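Local coordinates for protein N-acetylglucosamine 2-epimerase (Xylella fastidiosa, PDB 3GT5) that is an isomerase that probably epimerises or isomerises sugars related to N-acylglucosamine, at residues Gly290-Gly295 and Asp336-Tyr341; Lys307-Gln312 and Tyr377-Ala382; Gln344-His349 and Arg356-Asp361. All coordinates share one frame; numbering follows the deposited sequence.

All three contacts lie in the C-terminal part of a barrel of helical hairpins and the small three-stranded sheet at one of its ends. Lys307-Gln312 joins them: in interaction 2 it meets the last helix, Lys-307 NZ and Gln-312 OE1 bond to the loop of interaction 1 (3.0 Å to Gly-290 O, 2.8 Å to Leu-292 N), and its backbone pairs with the strand of interaction 3, Lys-307 N to Leu-358 O at 2.9 Å. Helix 329-346 serves both interactions 1 and 3. The centre of interaction 2 lies about 8 Å from the centre of the chain, those of interactions 1 and 3 about 18 and 19 Å, consistent with a place for interaction 2 near the barrel interior.

Interaction 1 (Gly290-Gly295 and Asp336-Tyr341); sequences GGLCYG and DRLWAY
Gly-290 and Gly-291 lie against the ring of Tyr-341 where the loop after helix 269-284 crosses helix 329-346, in the helical-hairpin barrel of the family.

The main interaction is a CH-pi contact. Gly-291 CA sits 3.5 Å from the centroid of the Tyr-341 ring and only 6° off its normal, so the backbone rests almost squarely on the middle of the face. The ring leaves no room for a CB on either glycine, and their backbone angles, with positive phi, call for glycine on their own account. CG of Tyr-341 stands opposite its backbone N (chi1 175°), which sends the ring off the helix toward the loop. The phenol oxygen is hydrogen-bonded beyond the contact to Asn-362 OD1, which ties down the far end of the ring.

A smaller apolar contact lies alongside. Leu-338, one helical turn before Tyr-341, meets Leu-292 at an oblique angle through a single methyl: its CD2 is 3.8 Å from Leu-292 CD1. Val-311 and Ser-315 of helix 309-326 and Val-281 of helix 269-284 also touch Leu-292, so the leucine is wedged among three helices.

No hydrogen bond crosses between the two segments. Of the loop's polar atoms, Gly-291 N lies over the face, 3.6 Å from Tyr-341 CD1, and Gly-290 O stands obliquely, 3.4 Å from Tyr-341 CE1.

Interaction 2 (Lys307-Gln312 and Tyr377-Ala382); sequences KYFWVQ and YHTMGA
An aromatic cluster of Phe-309, Trp-310 and His-378 joins the first turn of helix 309-326 to the first turn of helix 377-387, deep in the helical barrel.

The imidazole of His-378 is held between two groups. Over one face lies Trp-310 CB, 3.5 Å from the ring centroid in a CH-pi contact. The opposite face is taken by Tyr-377 CE2, 3.5 Å above the plane of the His-378 ring, from the residue just before it. The indole and imidazole barely overlap: the five-membered ring of Trp-310 and the His-378 ring are turned only 30° from parallel but slid apart, with centroids 5.0 Å from each other. CG of Trp-310 sits between its own backbone N and carbonyl carbon (chi1 70°), which sets the indole beside the histidine, pointing the same way, while CB does the touching.

That same Trp-310 CB also lies over the centre of the Phe-309 face, 3.9 Å above the ring plane, and thus touches phenyl and imidazole faces alike. The edge of His-378 is turned toward the face of Phe-309 in an offset edge-to-face pair, planes at 81° and centroids 5.8 Å apart, and Phe-309 CE1 comes 4.0 Å from His-378 CB. Thr-379 meets the phenyl at its rim, its methyl CG2 lying near the ring plane 3.6 Å from Phe-309 CD1.

The polar ends look elsewhere. His-378 ND1 is hydrogen-bonded to Glu-314 OE2, which fixes the rotation of the imidazole, and Thr-379 OG1 is hydrogen-bonded to Asp-376 OD1. At the N-cap position, Tyr-308 O accepts a hydrogen bond from Gln-312 NE2 at 3.1 Å, the donor standing above the carbonyl plane.

Strand 302-308 leads straight into this helix start, Trp-354 packs on both Phe-309 and Thr-379, and Arg-56 of helix 51-68 touches Tyr-377 and His-378.

Interaction 3 (Gln344-His349 and Arg356-Asp361); sequences QHMVDH and RLLDGD
Leu-358 lays one methyl against His-345 where the end of helix 329-346 meets strand 357-358, an outer strand of the three-stranded antiparallel sheet. The leucine points at the helix, and its CD1 is 3.8 Å from His-345 CB and 3.5 Å from His-345 O. Met-346 answers from the other segment with its terminal methyl, in a looser contact. CE reaches 4.2 Å from Leu-358 CG and 4.3 Å from Leu-357 CA, so it brushes the strand backbone as well as the leucine branch point; Arg-356 O is likewise 4.2 Å from Met-346 CE.

The path of the methionine explains this reach. Its CB does not aim at the strand, but the chain turns about both the CB-CG and the CG-SD bonds (chi2 -131°, chi3 58°), and the second turn delivers the methyl there.

Farther out, Tyr-341, a turn back on the same helix, packs against Met-346 and Leu-358 alike and meets the ring of His-345 with planes at about 35°. Gln-344 CG covers one face of that imidazole. A wider pi-type turn spans 344-346. Backbone hydrogen bonds form the setting on both sides: Met-346 pairs with Tyr-355, while Arg-356 and Leu-358 pair with Phe-309 and Lys-307.

With no hydrogen bond between the segments, the contact itself rests on methyl groups against carbonyl and aliphatic atoms in van der Waals touch, and is therefore non-directional.

Interaction 1 (Gly290-Gly295 and Asp336-Tyr341)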
loop_
_atom_site.group_PDB
_atom_site.type_symbol
_atom_site.label_atom_id
_atom_site.label_comp_id
_atom_site.label_asym_id
_atom_site.label_seq_id
_atom_site.Cartn_x
_atom_site.Cartn_y
_atom_site.Cartn_z
ATOM N N GLY A 290 11.002 2.960 -20.877
ATOM C CA GLY A 290 10.910 2.023 -19.737
ATOM C C GLY A 290 9.953 2.521 -18.667
ATOM O O GLY A 290 9.737 3.726 -18.508
ATOM N N GLY A 291 9.358 1.571 -17.928
ATOM C CA GLY A 291 8.612 1.913 -16.701
ATOM C C GLY A 291 7.115 1.984 -16.976
ATOM O O GLY A 291 6.702 2.253 -18.086
ATOM N N LEU A 292 6.315 1.751 -15.940
ATOM C CA LEU A 292 4.872 1.881 -16.056
ATOM C C LEU A 292 4.454 3.320 -15.733
ATOM O O LEU A 292 4.795 3.877 -14.662
ATOM C CB LEU A 292 4.182 0.922 -15.085
ATOM C CG LEU A 292 4.368 -0.562 -15.312
ATOM C CD1 LEU A 292 3.819 -1.312 -14.087
ATOM C CD2 LEU A 292 3.655 -0.985 -16.568
ATOM N N CYS A 293 3.695 3.921 -16.666
ATOM C CA CYS A 293 3.118 5.257 -16.463
ATOM C C CYS A 293 2.062 5.264 -15.352
ATOM O O CYS A 293 1.523 4.205 -15.001
ATOM C CB CYS A 293 2.478 5.754 -17.766
ATOM S SG CYS A 293 3.708 6.024 -19.064
ATOM N N TYR A 294 1.799 6.435 -14.795
ATOM C CA TYR A 294 0.949 6.568 -13.601
ATOM C C TYR A 294 -0.544 6.334 -13.876
ATOM O O TYR A 294 -1.231 5.719 -13.049
ATOM C CB TYR A 294 1.110 7.936 -13.005
ATOM C CG TYR A 294 0.558 8.143 -11.620
ATOM C CD1 TYR A 294 0.849 7.264 -10.572
ATOM C CD2 TYR A 294 -0.174 9.280 -11.330
ATOM C CE1 TYR A 294 0.400 7.527 -9.276
ATOM C CE2 TYR A 294 -0.657 9.531 -10.057
ATOM C CZ TYR A 294 -0.365 8.650 -9.038
ATOM O OH TYR A 294 -0.808 8.958 -7.775
ATOM N N GLY A 295 -1.035 6.829 -15.014
ATOM C CA GLY A 295 -2.483 6.903 -15.234
ATOM C C GLY A 295 -2.876 6.892 -16.693
ATOM O O GLY A 295 -2.131 7.386 -17.555
ATOM N N ASP A 336 11.355 -9.311 -14.563
ATOM C CA ASP A 336 12.730 -8.939 -14.885
ATOM C C ASP A 336 12.806 -7.554 -15.496
ATOM O O ASP A 336 13.679 -6.788 -15.157
ATOM C CB ASP A 336 13.371 -9.938 -15.872
ATOM C CG ASP A 336 13.671 -11.314 -15.263
ATOM O OD1 ASP A 336 13.634 -11.552 -14.028
ATOM O OD2 ASP A 336 13.988 -12.206 -16.080
ATOM N N ARG A 337 11.894 -7.208 -16.387
ATOM C CA ARG A 337 11.963 -5.875 -17.001
ATOM C C ARG A 337 11.571 -4.749 -16.049
ATOM O O ARG A 337 12.118 -3.626 -16.118
ATOM C CB ARG A 337 11.228 -5.816 -18.367
ATOM C CG ARG A 337 9.731 -5.742 -18.385
ATOM C CD ARG A 337 9.213 -5.548 -19.873
ATOM N NE ARG A 337 9.580 -6.657 -20.777
ATOM C CZ ARG A 337 8.902 -7.806 -20.984
ATOM N NH1 ARG A 337 7.753 -8.086 -20.383
ATOM N NH2 ARG A 337 9.383 -8.705 -21.835
ATOM N N LEU A 338 10.630 -5.042 -15.146
ATOM C CA LEU A 338 10.241 -4.076 -14.127
ATOM C C LEU A 338 11.427 -3.811 -13.212
ATOM O O LEU A 338 11.732 -2.666 -12.900
ATOM C CB LEU A 338 9.009 -4.578 -13.329
ATOM C CG LEU A 338 7.698 -4.398 -14.117
ATOM C CD1 LEU A 338 6.606 -5.302 -13.541
ATOM C CD2 LEU A 338 7.212 -2.972 -14.117
ATOM N N TRP A 339 12.088 -4.879 -12.764
ATOM C CA TRP A 339 13.278 -4.667 -11.926
ATOM C C TRP A 339 14.409 -3.955 -12.695
ATOM O O TRP A 339 15.083 -3.126 -12.114
ATOM C CB TRP A 339 13.795 -5.984 -11.338
ATOM C CG TRP A 339 13.316 -6.287 -9.987
ATOM C CD1 TRP A 339 12.623 -7.392 -9.583
ATOM C CD2 TRP A 339 13.537 -5.506 -8.818
ATOM N NE1 TRP A 339 12.381 -7.327 -8.233
ATOM C CE2 TRP A 339 12.936 -6.183 -7.738
ATOM C CE3 TRP A 339 14.209 -4.305 -8.567
ATOM C CZ2 TRP A 339 12.977 -5.681 -6.440
ATOM C CZ3 TRP A 339 14.226 -3.799 -7.297
ATOM C CH2 TRP A 339 13.619 -4.486 -6.243
ATOM N N ALA A 340 14.623 -4.307 -13.963
ATOM C CA ALA A 340 15.683 -3.666 -14.746
ATOM C C ALA A 340 15.444 -2.174 -14.824
ATOM O O ALA A 340 16.360 -1.379 -14.644
ATOM C CB ALA A 340 15.791 -4.264 -16.119
ATOM N N TYR A 341 14.190 -1.776 -15.101
ATOM C CA TYR A 341 13.839 -0.353 -15.047
ATOM C C TYR A 341 14.079 0.304 -13.669
ATOM O O TYR A 341 14.694 1.369 -13.518
ATOM C CB TYR A 341 12.378 -0.164 -15.450
ATOM C CG TYR A 341 11.981 1.258 -15.291
ATOM C CD1 TYR A 341 12.411 2.221 -16.199
ATOM C CD2 TYR A 341 11.238 1.682 -14.208
ATOM C CE1 TYR A 341 12.099 3.531 -16.021
ATOM C CE2 TYR A 341 10.933 3.009 -14.011
ATOM C CZ TYR A 341 11.366 3.942 -14.926
ATOM O OH TYR A 341 11.092 5.300 -14.762
#

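Interaction 2 (Lys307-Gln312 and Tyr377-Ala382)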
loop_
_atom_site.group_PDB
_atom_site.type_symbol
_atom_site.label_atom_id
_atom_site.label_comp_id
_atom_site.label_asym_id
_atom_site.label_seq_id
_atom_site.Cartn_x
_atom_site.Cartn_y
_atom_site.Cartn_z
ATOM N N LYS A 307 6.502 8.395 -13.586
ATOM C CA LYS A 307 6.841 7.050 -13.210
ATOM C C LYS A 307 7.032 7.048 -11.686
ATOM O O LYS A 307 7.973 7.653 -11.161
ATOM C CB LYS A 307 8.148 6.606 -13.894
ATOM C CG LYS A 307 8.210 6.832 -15.411
ATOM C CD LYS A 307 7.228 6.051 -16.207
ATOM C CE LYS A 307 7.214 6.553 -17.709
ATOM N NZ LYS A 307 8.529 6.427 -18.422
ATOM N N TYR A 308 6.139 6.354 -10.978
ATOM C CA TYR A 308 6.110 6.360 -9.544
ATOM C C TYR A 308 6.703 5.048 -9.023
ATOM O O TYR A 308 6.461 3.963 -9.533
ATOM C CB TYR A 308 4.682 6.457 -9.040
ATOM C CG TYR A 308 4.097 7.854 -9.026
ATOM C CD1 TYR A 308 3.794 8.476 -7.846
ATOM C CD2 TYR A 308 3.791 8.525 -10.221
ATOM C CE1 TYR A 308 3.226 9.751 -7.830
ATOM C CE2 TYR A 308 3.227 9.794 -10.210
ATOM C CZ TYR A 308 2.923 10.382 -9.023
ATOM O OH TYR A 308 2.368 11.647 -9.005
ATOM N N PHE A 309 7.343 5.152 -7.891
ATOM C CA PHE A 309 8.010 4.018 -7.252
ATOM C C PHE A 309 7.054 2.837 -7.017
ATOM O O PHE A 309 7.330 1.711 -7.423
ATOM C CB PHE A 309 8.692 4.459 -5.934
ATOM C CG PHE A 309 7.766 4.693 -4.753
ATOM C CD1 PHE A 309 7.807 3.858 -3.648
ATOM C CD2 PHE A 309 6.880 5.794 -4.722
ATOM C CE1 PHE A 309 6.966 4.069 -2.567
ATOM C CE2 PHE A 309 6.010 5.975 -3.659
ATOM C CZ PHE A 309 6.080 5.124 -2.565
ATOM N N TRP A 310 5.910 3.143 -6.413
ATOM C CA TRP A 310 5.009 2.106 -5.914
ATOM C C TRP A 310 4.318 1.359 -7.040
ATOM O O TRP A 310 4.000 0.162 -6.944
ATOM C CB TRP A 310 4.003 2.690 -4.931
ATOM C CG TRP A 310 2.940 3.608 -5.532
ATOM C CD1 TRP A 310 2.970 4.954 -5.584
ATOM C CD2 TRP A 310 1.700 3.202 -6.122
ATOM N NE1 TRP A 310 1.822 5.432 -6.196
ATOM C CE2 TRP A 310 1.012 4.378 -6.498
ATOM C CE3 TRP A 310 1.104 1.959 -6.358
ATOM C CZ2 TRP A 310 -0.241 4.362 -7.097
ATOM C CZ3 TRP A 310 -0.154 1.925 -6.983
ATOM C CH2 TRP A 310 -0.814 3.134 -7.344
ATOM N N VAL A 311 4.089 2.050 -8.167
ATOM C CA VAL A 311 3.555 1.392 -9.381
ATOM C C VAL A 311 4.454 0.271 -9.925
ATOM O O VAL A 311 4.000 -0.817 -10.249
ATOM C CB VAL A 311 3.246 2.471 -10.472
ATOM C CG1 VAL A 311 2.679 1.843 -11.722
ATOM C CG2 VAL A 311 2.240 3.505 -9.848
ATOM N N GLN A 312 5.751 0.539 -9.965
ATOM C CA GLN A 312 6.677 -0.458 -10.411
ATOM C C GLN A 312 6.745 -1.617 -9.400
ATOM O O GLN A 312 6.774 -2.766 -9.797
ATOM C CB GLN A 312 8.062 0.153 -10.619
ATOM C CG GLN A 312 8.119 1.562 -11.191
ATOM C CD GLN A 312 7.293 1.809 -12.444
ATOM O OE1 GLN A 312 7.294 1.016 -13.377
ATOM N NE2 GLN A 312 6.618 2.954 -12.483
ATOM N N TYR A 377 7.411 1.230 2.393
ATOM C CA TYR A 377 6.482 0.120 2.628
ATOM C C TYR A 377 6.143 -0.581 1.315
ATOM O O TYR A 377 6.158 -1.810 1.248
ATOM C CB TYR A 377 5.215 0.612 3.415
ATOM C CG TYR A 377 3.886 0.062 2.880
ATOM C CD1 TYR A 377 3.325 -1.122 3.375
ATOM C CD2 TYR A 377 3.226 0.722 1.897
ATOM C CE1 TYR A 377 2.089 -1.601 2.890
ATOM C CE2 TYR A 377 2.026 0.281 1.399
ATOM C CZ TYR A 377 1.464 -0.876 1.869
ATOM O OH TYR A 377 0.269 -1.243 1.293
ATOM N N HIS A 378 5.906 0.160 0.226
ATOM C CA HIS A 378 5.567 -0.491 -1.019
ATOM C C HIS A 378 6.747 -1.265 -1.608
ATOM O O HIS A 378 6.528 -2.346 -2.183
ATOM C CB HIS A 378 5.127 0.490 -2.114
ATOM C CG HIS A 378 3.748 1.017 -1.971
ATOM N ND1 HIS A 378 2.633 0.287 -2.310
ATOM C CD2 HIS A 378 3.301 2.235 -1.580
ATOM C CE1 HIS A 378 1.556 1.037 -2.151
ATOM N NE2 HIS A 378 1.932 2.220 -1.700
ATOM N N THR A 379 7.977 -0.731 -1.512
ATOM C CA THR A 379 9.091 -1.385 -2.184
ATOM C C THR A 379 9.635 -2.569 -1.373
ATOM O O THR A 379 9.851 -3.664 -1.894
ATOM C CB THR A 379 10.181 -0.362 -2.526
ATOM O OG1 THR A 379 10.700 0.205 -1.312
ATOM C CG2 THR A 379 9.559 0.720 -3.358
ATOM N N MET A 380 9.870 -2.342 -0.095
ATOM C CA MET A 380 10.232 -3.438 0.812
ATOM C C MET A 380 9.133 -4.477 0.929
ATOM O O MET A 380 9.414 -5.681 0.915
ATOM C CB MET A 380 10.606 -2.913 2.198
ATOM C CG MET A 380 11.987 -2.172 2.282
ATOM S SD MET A 380 12.549 -1.676 3.975
ATOM C CE MET A 380 11.348 -0.329 4.266
ATOM N N GLY A 381 7.892 -4.033 1.004
ATOM C CA GLY A 381 6.737 -4.949 0.989
ATOM C C GLY A 381 6.650 -5.868 -0.232
ATOM O O GLY A 381 6.306 -7.044 -0.113
ATOM N N ALA A 382 6.918 -5.316 -1.414
ATOM C CA ALA A 382 7.001 -6.097 -2.598
ATOM C C ALA A 382 8.090 -7.166 -2.492
ATOM O O ALA A 382 7.885 -8.313 -2.899
ATOM C CB ALA A 382 7.251 -5.192 -3.837
#

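Interaction 3 (Gln344-His349 and Arg356-Asp361)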
loop_
_atom_site.group_PDB
_atom_site.type_symbol
_atom_site.label_atom_id
_atom_site.label_comp_id
_atom_site.label_asym_id
_atom_site.label_seq_id
_atom_site.Cartn_x
_atom_site.Cartn_y
_atom_site.Cartn_z
ATOM N N GLN A 344 17.807 0.608 -12.696
ATOM C CA GLN A 344 18.519 1.605 -13.472
ATOM C C GLN A 344 18.074 3.020 -13.100
ATOM O O GLN A 344 18.898 3.945 -13.086
ATOM C CB GLN A 344 18.349 1.365 -14.988
ATOM C CG GLN A 344 19.045 2.425 -15.856
ATOM C CD GLN A 344 20.552 2.432 -15.661
ATOM O OE1 GLN A 344 21.196 1.371 -15.666
ATOM N NE2 GLN A 344 21.129 3.628 -15.476
ATOM N N HIS A 345 16.781 3.225 -12.837
ATOM C CA HIS A 345 16.261 4.590 -12.662
ATOM C C HIS A 345 15.692 5.024 -11.317
ATOM O O HIS A 345 15.701 6.202 -10.989
ATOM C CB HIS A 345 15.199 4.864 -13.732
ATOM C CG HIS A 345 15.732 4.811 -15.139
ATOM N ND1 HIS A 345 15.513 3.750 -15.988
ATOM C CD2 HIS A 345 16.505 5.688 -15.828
ATOM C CE1 HIS A 345 16.135 3.973 -17.136
ATOM N NE2 HIS A 345 16.745 5.141 -17.059
ATOM N N MET A 346 15.076 4.098 -10.592
ATOM C CA MET A 346 14.322 4.457 -9.403
ATOM C C MET A 346 15.022 4.190 -8.066
ATOM O O MET A 346 14.732 4.848 -7.080
ATOM C CB MET A 346 12.965 3.726 -9.409
ATOM C CG MET A 346 12.120 4.044 -10.647
ATOM S SD MET A 346 10.359 4.514 -10.323
ATOM C CE MET A 346 10.751 5.874 -9.308
ATOM N N VAL A 347 15.917 3.212 -8.018
ATOM C CA VAL A 347 16.604 2.899 -6.776
ATOM C C VAL A 347 17.835 3.799 -6.633
ATOM O O VAL A 347 18.636 3.911 -7.557
ATOM C CB VAL A 347 17.063 1.420 -6.770
ATOM C CG1 VAL A 347 17.901 1.127 -5.488
ATOM C CG2 VAL A 347 15.877 0.461 -6.885
ATOM N N ASP A 348 17.974 4.419 -5.474
ATOM C CA ASP A 348 19.083 5.355 -5.193
ATOM C C ASP A 348 20.262 4.494 -4.729
ATOM O O ASP A 348 20.265 4.004 -3.608
ATOM C CB ASP A 348 18.676 6.353 -4.125
ATOM C CG ASP A 348 19.792 7.372 -3.782
ATOM O OD1 ASP A 348 20.990 7.114 -4.129
ATOM O OD2 ASP A 348 19.478 8.437 -3.201
ATOM N N HIS A 349 21.237 4.308 -5.603
ATOM C CA HIS A 349 22.404 3.467 -5.280
ATOM C C HIS A 349 23.449 4.160 -4.389
ATOM O O HIS A 349 24.352 3.490 -3.900
ATOM C CB HIS A 349 23.038 2.937 -6.546
ATOM C CG HIS A 349 22.081 2.123 -7.362
ATOM N ND1 HIS A 349 21.572 0.928 -6.908
ATOM C CD2 HIS A 349 21.444 2.387 -8.523
ATOM C CE1 HIS A 349 20.704 0.461 -7.785
ATOM N NE2 HIS A 349 20.638 1.305 -8.797
ATOM N N ARG A 356 10.732 8.831 -5.135
ATOM C CA ARG A 356 9.267 8.741 -5.206
ATOM C C ARG A 356 8.738 8.711 -6.661
ATOM O O ARG A 356 7.903 7.886 -7.011
ATOM C CB ARG A 356 8.586 9.821 -4.385
ATOM C CG ARG A 356 7.056 9.715 -4.323
ATOM C CD ARG A 356 6.422 10.750 -3.412
ATOM N NE ARG A 356 6.337 12.058 -4.081
ATOM C CZ ARG A 356 5.312 12.489 -4.814
ATOM N NH1 ARG A 356 5.375 13.697 -5.368
ATOM N NH2 ARG A 356 4.218 11.749 -4.990
ATOM N N LEU A 357 9.230 9.601 -7.517
ATOM C CA LEU A 357 8.777 9.633 -8.876
ATOM C C LEU A 357 9.791 10.289 -9.798
ATOM O O LEU A 357 10.697 10.980 -9.343
ATOM C CB LEU A 357 7.429 10.362 -8.960
ATOM C CG LEU A 357 7.454 11.888 -8.917
ATOM C CD1 LEU A 357 6.042 12.441 -9.276
ATOM C CD2 LEU A 357 7.901 12.355 -7.562
ATOM N N LEU A 358 9.652 10.004 -11.082
ATOM C CA LEU A 358 10.445 10.634 -12.121
ATOM C C LEU A 358 9.436 11.133 -13.141
ATOM O O LEU A 358 8.288 10.624 -13.225
ATOM C CB LEU A 358 11.393 9.636 -12.745
ATOM C CG LEU A 358 12.359 8.895 -11.787
ATOM C CD1 LEU A 358 13.020 7.756 -12.581
ATOM C CD2 LEU A 358 13.379 9.900 -11.204
ATOM N N ASP A 359 9.849 12.092 -13.963
ATOM C CA ASP A 359 8.982 12.490 -15.051
ATOM C C ASP A 359 9.027 11.440 -16.179
ATOM O O ASP A 359 9.688 10.409 -16.077
ATOM C CB ASP A 359 9.287 13.938 -15.492
ATOM C CG ASP A 359 10.543 14.046 -16.335
ATOM O OD1 ASP A 359 11.179 13.027 -16.608
ATOM O OD2 ASP A 359 10.882 15.186 -16.740
ATOM N N GLY A 360 8.278 11.652 -17.258
ATOM C CA GLY A 360 8.154 10.632 -18.289
ATOM C C GLY A 360 9.484 10.319 -18.962
ATOM O O GLY A 360 9.702 9.173 -19.440
ATOM N N ASP A 361 10.385 11.313 -18.943
ATOM C CA ASP A 361 11.788 11.155 -19.420
ATOM C C ASP A 361 12.778 10.589 -18.381
ATOM O O ASP A 361 14.002 10.618 -18.581
ATOM C CB ASP A 361 12.304 12.504 -19.907
ATOM C CG ASP A 361 11.512 13.017 -21.097
ATOM O OD1 ASP A 361 11.284 12.216 -22.046
ATOM O OD2 ASP A 361 11.104 14.197 -21.051
#